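Local coordinates for protein phospholipase C-beta (PLC-beta) (Sepia officinalis, PDB 3QR0) that is a phosphoinositide-specific phospholipase C of the beta class, combining PH, EF-hand, TIM-barrel and C2 modules and holding a calcium ion, at residues A[44-56]-A[155-167]. Residues are numbered along the deposited sequence; the frame is centred on the assembly and turned at random.
Sequences RVDPKGYFLYWKI and WEKLYFRLTTVEM. With GOL (glycerol), chain F.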
loop_
_atom_site.group_PDB
_atom_site.type_symbol
_atom_site.label_atom_id
_atom_site.label_comp_id
_atom_site.label_asym_id
_atom_site.label_seq_id
_atom_site.Cartn_x
_atom_site.Cartn_y
_atom_site.Cartn_z
ATOM N N ARG A 44 0.542 4.575 -26.969
ATOM C CA ARG A 44 1.937 4.177 -26.793
ATOM C C ARG A 44 2.320 4.139 -25.319
ATOM O O ARG A 44 1.683 4.790 -24.486
ATOM C CB ARG A 44 2.864 5.136 -27.544
ATOM C CG ARG A 44 2.521 5.316 -29.019
ATOM C CD ARG A 44 3.426 6.337 -29.670
ATOM N NE ARG A 44 4.790 5.834 -29.804
ATOM C CZ ARG A 44 5.830 6.567 -30.190
ATOM N NH1 ARG A 44 5.673 7.855 -30.481
ATOM N NH2 ARG A 44 7.033 6.008 -30.290
ATOM N N VAL A 45 3.351 3.352 -25.013
ATOM C CA VAL A 45 3.966 3.311 -23.685
ATOM C C VAL A 45 5.386 3.849 -23.817
ATOM O O VAL A 45 6.086 3.546 -24.792
ATOM C CB VAL A 45 4.024 1.866 -23.134
ATOM C CG1 VAL A 45 4.562 1.846 -21.700
ATOM C CG2 VAL A 45 2.639 1.208 -23.205
ATOM N N ASP A 46 5.835 4.647 -22.857
ATOM C CA ASP A 46 7.236 5.067 -22.888
ATOM C C ASP A 46 8.137 3.851 -22.601
ATOM O O ASP A 46 7.681 2.852 -22.028
ATOM C CB ASP A 46 7.508 6.203 -21.910
ATOM C CG ASP A 46 7.458 5.750 -20.476
ATOM O OD1 ASP A 46 8.538 5.541 -19.882
ATOM O OD2 ASP A 46 6.334 5.582 -19.956
ATOM N N PRO A 47 9.418 3.921 -23.003
ATOM C CA PRO A 47 10.289 2.752 -22.845
ATOM C C PRO A 47 10.501 2.252 -21.406
ATOM O O PRO A 47 10.947 1.115 -21.231
ATOM C CB PRO A 47 11.619 3.218 -23.451
ATOM C CG PRO A 47 11.268 4.326 -24.356
ATOM C CD PRO A 47 10.090 5.013 -23.729
ATOM N N LYS A 48 10.193 3.067 -20.396
ATOM C CA LYS A 48 10.351 2.646 -18.993
ATOM C C LYS A 48 9.061 2.148 -18.342
ATOM O O LYS A 48 9.075 1.783 -17.171
ATOM C CB LYS A 48 10.923 3.794 -18.151
ATOM C CG LYS A 48 12.302 4.268 -18.600
ATOM C CD LYS A 48 13.340 3.169 -18.475
ATOM C CE LYS A 48 14.757 3.731 -18.441
ATOM N NZ LYS A 48 15.756 2.691 -18.084
ATOM N N GLY A 49 7.956 2.134 -19.088
ATOM C CA GLY A 49 6.672 1.675 -18.560
ATOM C C GLY A 49 6.078 2.573 -17.479
ATOM O O GLY A 49 5.549 2.081 -16.482
ATOM N N TYR A 50 6.157 3.889 -17.677
ATOM C CA TYR A 50 5.629 4.856 -16.704
ATOM C C TYR A 50 4.349 5.552 -17.144
ATOM O O TYR A 50 3.562 5.979 -16.296
ATOM C CB TYR A 50 6.671 5.929 -16.388
ATOM C CG TYR A 50 7.915 5.410 -15.703
ATOM C CD1 TYR A 50 7.840 4.394 -14.744
ATOM C CD2 TYR A 50 9.161 5.949 -15.987
ATOM C CE1 TYR A 50 8.973 3.924 -14.108
ATOM C CE2 TYR A 50 10.305 5.484 -15.344
ATOM C CZ TYR A 50 10.198 4.472 -14.405
ATOM O OH TYR A 50 11.312 3.992 -13.758
ATOM N N PHE A 51 4.157 5.685 -18.456
ATOM C CA PHE A 51 3.021 6.411 -19.015
ATOM C C PHE A 51 2.404 5.673 -20.183
ATOM O O PHE A 51 3.116 5.056 -20.975
ATOM C CB PHE A 51 3.466 7.782 -19.536
ATOM C CG PHE A 51 4.060 8.673 -18.490
ATOM C CD1 PHE A 51 3.246 9.378 -17.619
ATOM C CD2 PHE A 51 5.438 8.827 -18.391
ATOM C CE1 PHE A 51 3.794 10.211 -16.643
ATOM C CE2 PHE A 51 5.996 9.655 -17.419
ATOM C CZ PHE A 51 5.174 10.350 -16.549
ATOM N N LEU A 52 1.078 5.734 -20.268
ATOM C CA LEU A 52 0.360 5.537 -21.518
ATOM C C LEU A 52 0.154 6.924 -22.100
ATOM O O LEU A 52 -0.194 7.850 -21.367
ATOM C CB LEU A 52 -1.012 4.909 -21.275
ATOM C CG LEU A 52 -1.060 3.450 -20.839
ATOM C CD1 LEU A 52 -2.495 3.048 -20.524
ATOM C CD2 LEU A 52 -0.492 2.585 -21.930
ATOM N N TYR A 53 0.366 7.085 -23.401
ATOM C CA TYR A 53 0.145 8.389 -24.020
ATOM C C TYR A 53 -0.371 8.268 -25.445
ATOM O O TYR A 53 -0.181 7.242 -26.108
ATOM C CB TYR A 53 1.408 9.262 -23.950
ATOM C CG TYR A 53 2.585 8.809 -24.794
ATOM C CD1 TYR A 53 2.849 9.398 -26.025
ATOM C CD2 TYR A 53 3.448 7.811 -24.346
ATOM C CE1 TYR A 53 3.941 8.999 -26.799
ATOM C CE2 TYR A 53 4.542 7.402 -25.111
ATOM C CZ TYR A 53 4.781 8.004 -26.335
ATOM O OH TYR A 53 5.855 7.604 -27.102
ATOM N N TRP A 54 -1.050 9.321 -25.889
ATOM C CA TRP A 54 -1.650 9.369 -27.217
ATOM C C TRP A 54 -1.981 10.813 -27.586
ATOM O O TRP A 54 -2.157 11.670 -26.712
ATOM C CB TRP A 54 -2.914 8.501 -27.275
ATOM C CG TRP A 54 -4.042 8.996 -26.409
ATOM C CD1 TRP A 54 -5.101 9.770 -26.804
ATOM C CD2 TRP A 54 -4.227 8.753 -25.009
ATOM N NE1 TRP A 54 -5.930 10.019 -25.737
ATOM C CE2 TRP A 54 -5.419 9.408 -24.624
ATOM C CE3 TRP A 54 -3.505 8.040 -24.041
ATOM C CZ2 TRP A 54 -5.901 9.378 -23.309
ATOM C CZ3 TRP A 54 -3.989 8.012 -22.738
ATOM C CH2 TRP A 54 -5.179 8.679 -22.388
ATOM N N LYS A 55 -2.053 11.078 -28.882
ATOM C CA LYS A 55 -2.373 12.412 -29.365
ATOM C C LYS A 55 -3.802 12.448 -29.873
ATOM O O LYS A 55 -4.266 11.502 -30.509
ATOM C CB LYS A 55 -1.397 12.832 -30.461
ATOM C CG LYS A 55 -0.008 13.123 -29.921
ATOM C CD LYS A 55 0.941 13.631 -30.997
ATOM C CE LYS A 55 2.253 14.110 -30.385
ATOM N NZ LYS A 55 2.908 13.058 -29.552
ATOM N N ILE A 56 -4.500 13.534 -29.555
ATOM C CA ILE A 56 -5.811 13.820 -30.113
ATOM C C ILE A 56 -5.630 14.974 -31.098
ATOM O O ILE A 56 -5.079 16.025 -30.751
ATOM C CB ILE A 56 -6.829 14.206 -29.021
ATOM C CG1 ILE A 56 -7.113 13.018 -28.093
ATOM C CG2 ILE A 56 -8.130 14.715 -29.652
ATOM C CD1 ILE A 56 -7.824 11.850 -28.765
ATOM N N TRP A 155 13.048 11.509 -11.174
ATOM C CA TRP A 155 13.586 12.534 -12.054
ATOM C C TRP A 155 13.695 11.967 -13.470
ATOM O O TRP A 155 13.385 12.657 -14.440
ATOM C CB TRP A 155 14.947 13.006 -11.545
ATOM C CG TRP A 155 15.393 14.315 -12.108
ATOM C CD1 TRP A 155 16.520 14.549 -12.840
ATOM C CD2 TRP A 155 14.728 15.574 -11.978
ATOM N NE1 TRP A 155 16.597 15.879 -13.177
ATOM C CE2 TRP A 155 15.509 16.531 -12.662
ATOM C CE3 TRP A 155 13.544 15.986 -11.356
ATOM C CZ2 TRP A 155 15.149 17.876 -12.740
ATOM C CZ3 TRP A 155 13.186 17.327 -11.428
ATOM C CH2 TRP A 155 13.990 18.256 -12.118
ATOM N N GLU A 156 14.121 10.710 -13.574
ATOM C CA GLU A 156 14.193 10.011 -14.856
ATOM C C GLU A 156 12.801 9.792 -15.477
ATOM O O GLU A 156 12.645 9.880 -16.692
ATOM C CB GLU A 156 14.925 8.673 -14.697
ATOM C CG GLU A 156 15.254 7.984 -16.014
ATOM C CD GLU A 156 15.861 6.603 -15.826
ATOM O OE1 GLU A 156 15.394 5.846 -14.947
ATOM O OE2 GLU A 156 16.794 6.264 -16.576
ATOM N N LYS A 157 11.803 9.507 -14.647
ATOM C CA LYS A 157 10.407 9.428 -15.100
ATOM C C LYS A 157 9.955 10.733 -15.764
ATOM O O LYS A 157 9.373 10.719 -16.855
ATOM C CB LYS A 157 9.483 9.093 -13.929
ATOM C CG LYS A 157 8.003 9.113 -14.267
ATOM C CD LYS A 157 7.183 8.363 -13.226
ATOM C CE LYS A 157 5.690 8.574 -13.442
ATOM N NZ LYS A 157 4.869 7.733 -12.521
ATOM N N LEU A 158 10.235 11.854 -15.104
ATOM C CA LEU A 158 9.963 13.172 -15.667
ATOM C C LEU A 158 10.727 13.367 -16.978
ATOM O O LEU A 158 10.180 13.911 -17.946
ATOM C CB LEU A 158 10.341 14.273 -14.666
ATOM C CG LEU A 158 10.189 15.726 -15.119
ATOM C CD1 LEU A 158 8.747 16.019 -15.520
ATOM C CD2 LEU A 158 10.648 16.676 -14.027
ATOM N N TYR A 159 11.988 12.932 -17.002
ATOM C CA TYR A 159 12.811 13.012 -18.211
ATOM C C TYR A 159 12.155 12.258 -19.369
ATOM O O TYR A 159 12.100 12.761 -20.494
ATOM C CB TYR A 159 14.224 12.461 -17.962
ATOM C CG TYR A 159 15.084 12.408 -19.205
ATOM C CD1 TYR A 159 15.770 13.531 -19.642
ATOM C CD2 TYR A 159 15.197 11.236 -19.952
ATOM C CE1 TYR A 159 16.555 13.495 -20.793
ATOM C CE2 TYR A 159 15.983 11.186 -21.106
ATOM C CZ TYR A 159 16.657 12.320 -21.517
ATOM O OH TYR A 159 17.433 12.289 -22.650
ATOM N N PHE A 160 11.667 11.053 -19.096
ATOM C CA PHE A 160 11.018 10.256 -20.139
ATOM C C PHE A 160 9.667 10.824 -20.560
ATOM O O PHE A 160 9.276 10.690 -21.725
ATOM C CB PHE A 160 10.905 8.789 -19.732
ATOM C CG PHE A 160 12.116 7.988 -20.091
ATOM C CD1 PHE A 160 13.191 7.894 -19.215
ATOM C CD2 PHE A 160 12.206 7.365 -21.328
ATOM C CE1 PHE A 160 14.325 7.165 -19.550
ATOM C CE2 PHE A 160 13.339 6.629 -21.670
ATOM C CZ PHE A 160 14.400 6.534 -20.779
ATOM N N ARG A 161 8.967 11.477 -19.637
ATOM C CA ARG A 161 7.760 12.196 -20.006
ATOM C C ARG A 161 8.104 13.296 -21.013
ATOM O O ARG A 161 7.463 13.416 -22.061
ATOM C CB ARG A 161 7.058 12.806 -18.795
ATOM C CG ARG A 161 5.656 13.255 -19.145
ATOM C CD ARG A 161 4.999 14.085 -18.083
ATOM N NE ARG A 161 3.934 14.908 -18.660
ATOM C CZ ARG A 161 2.954 15.487 -17.972
ATOM N NH1 ARG A 161 2.859 15.337 -16.655
ATOM N NH2 ARG A 161 2.052 16.217 -18.616
ATOM N N LEU A 162 9.129 14.079 -20.695
ATOM C CA LEU A 162 9.534 15.200 -21.540
ATOM C C LEU A 162 10.022 14.780 -22.930
ATOM O O LEU A 162 9.756 15.479 -23.912
ATOM C CB LEU A 162 10.606 16.040 -20.836
ATOM C CG LEU A 162 10.098 16.828 -19.624
ATOM C CD1 LEU A 162 11.255 17.464 -18.882
ATOM C CD2 LEU A 162 9.080 17.893 -20.043
ATOM N N THR A 163 10.721 13.650 -23.011
ATOM C CA THR A 163 11.314 13.197 -24.272
ATOM C C THR A 163 10.440 12.213 -25.066
ATOM O O THR A 163 10.817 11.806 -26.162
ATOM C CB THR A 163 12.701 12.563 -24.042
ATOM O OG1 THR A 163 12.585 11.403 -23.203
ATOM C CG2 THR A 163 13.641 13.575 -23.403
ATOM N N THR A 164 9.285 11.827 -24.525
ATOM C CA THR A 164 8.356 10.960 -25.260
ATOM C C THR A 164 6.974 11.596 -25.369
ATOM O O THR A 164 6.504 11.863 -26.471
ATOM C CB THR A 164 8.253 9.549 -24.631
ATOM O OG1 THR A 164 7.588 9.623 -23.363
ATOM C CG2 THR A 164 9.637 8.944 -24.450
ATOM N N VAL A 165 6.334 11.855 -24.232
ATOM C CA VAL A 165 4.978 12.415 -24.225
ATOM C C VAL A 165 4.946 13.849 -24.748
ATOM O O VAL A 165 4.126 14.185 -25.608
ATOM C CB VAL A 165 4.358 12.408 -22.812
ATOM C CG1 VAL A 165 2.943 12.984 -22.848
ATOM C CG2 VAL A 165 4.354 11.002 -22.235
ATOM N N GLU A 166 5.839 14.687 -24.228
ATOM C CA GLU A 166 5.826 16.127 -24.515
ATOM C C GLU A 166 6.669 16.532 -25.718
ATOM O O GLU A 166 6.636 17.693 -26.127
ATOM C CB GLU A 166 6.318 16.913 -23.297
ATOM C CG GLU A 166 5.575 16.608 -22.006
ATOM C CD GLU A 166 4.093 16.922 -22.088
ATOM O OE1 GLU A 166 3.719 17.853 -22.833
ATOM O OE2 GLU A 166 3.308 16.240 -21.399
ATOM N N MET A 167 7.424 15.594 -26.281
ATOM C CA MET A 167 8.349 15.921 -27.362
ATOM C C MET A 167 7.594 16.242 -28.650
ATOM O O MET A 167 6.638 15.550 -29.011
ATOM C CB MET A 167 9.346 14.784 -27.593
ATOM C CG MET A 167 10.494 15.170 -28.513
ATOM S SD MET A 167 11.945 14.128 -28.312
ATOM C CE MET A 167 11.392 12.606 -29.088
HETATM C C1 GOL F . 15.426 2.580 -13.081
HETATM O O1 GOL F . 16.611 2.949 -12.412
HETATM C C2 GOL F . 15.780 2.139 -14.495
HETATM O O2 GOL F . 15.932 3.274 -15.317
HETATM C C3 GOL F . 14.708 1.227 -15.081
HETATM O O3 GOL F . 15.307 0.223 -15.872
HETATM O O HOH W 1 13.191 5.685 -13.422
HETATM O O HOH W 2 4.200 5.311 -13.580
#
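Glu-156 meets the end of Lys-48 directly, OE2 lying 3.7 Å from Lys-48 CE, but Lys-48 NZ and Glu-156 OE2, 4.0 Å apart, are too distant for a salt bridge. One glycerol, probably from the crystallisation liquor, bridges the pair: its O2 takes a hydrogen bond from NZ and gives one to OE1. A water joins the same OE1 to Tyr-50 OH.

One residue on, Lys-157 runs out fully extended between two rings. Its CD rides over one face of Tyr-50, and its CE reaches Phe-51 CZ at 3.6 Å. The ammonium beyond is salt-bridged to Asp-66 and shares a second water with Tyr-50 O.

Phe-160 takes Lys-48 on its face: Lys-48 CG lies 3.6 Å from the centroid of the Phe-160 ring and only 10° off the normal, a CH-pi contact. The bend of the lysine at chi2 (-62°) carries its CE out past the rim, 3.6 Å from Phe-160 CE1. Pro-47 CD comes in obliquely. At the head of this type I turn, Asp-46 accepts from Lys-48 N at OD1, an Asx turn, and from both Tyr-50 N and Phe-51 N at OD2.

Arg-161 lays CG over a face of Phe-51, whose edge meets Lys-157 O in plane. Its guanidinium grips Glu-166 OE2 side-on through NE and NH2.

Thr-164 turns OG1 back to Phe-160 O at 2.6 Å and sets CG2 against Pro-47 CD. Val-165 CA lies over one face of Tyr-53 and Arg-44 CB over the opposite one, while Val-165 CG2 packs 3.8 Å from Tyr-53 CG.

Residues 155-165 of helix 151-165 thus run nearly parallel to strand 51-54, at 18° and 10.2 Å between axes, joining the EF-hand region to the PH-domain sheet. Strand 51-54 lies between strands 39-45 and 63-66, and its Leu-52 points away from this helix to pack on helix 127-141.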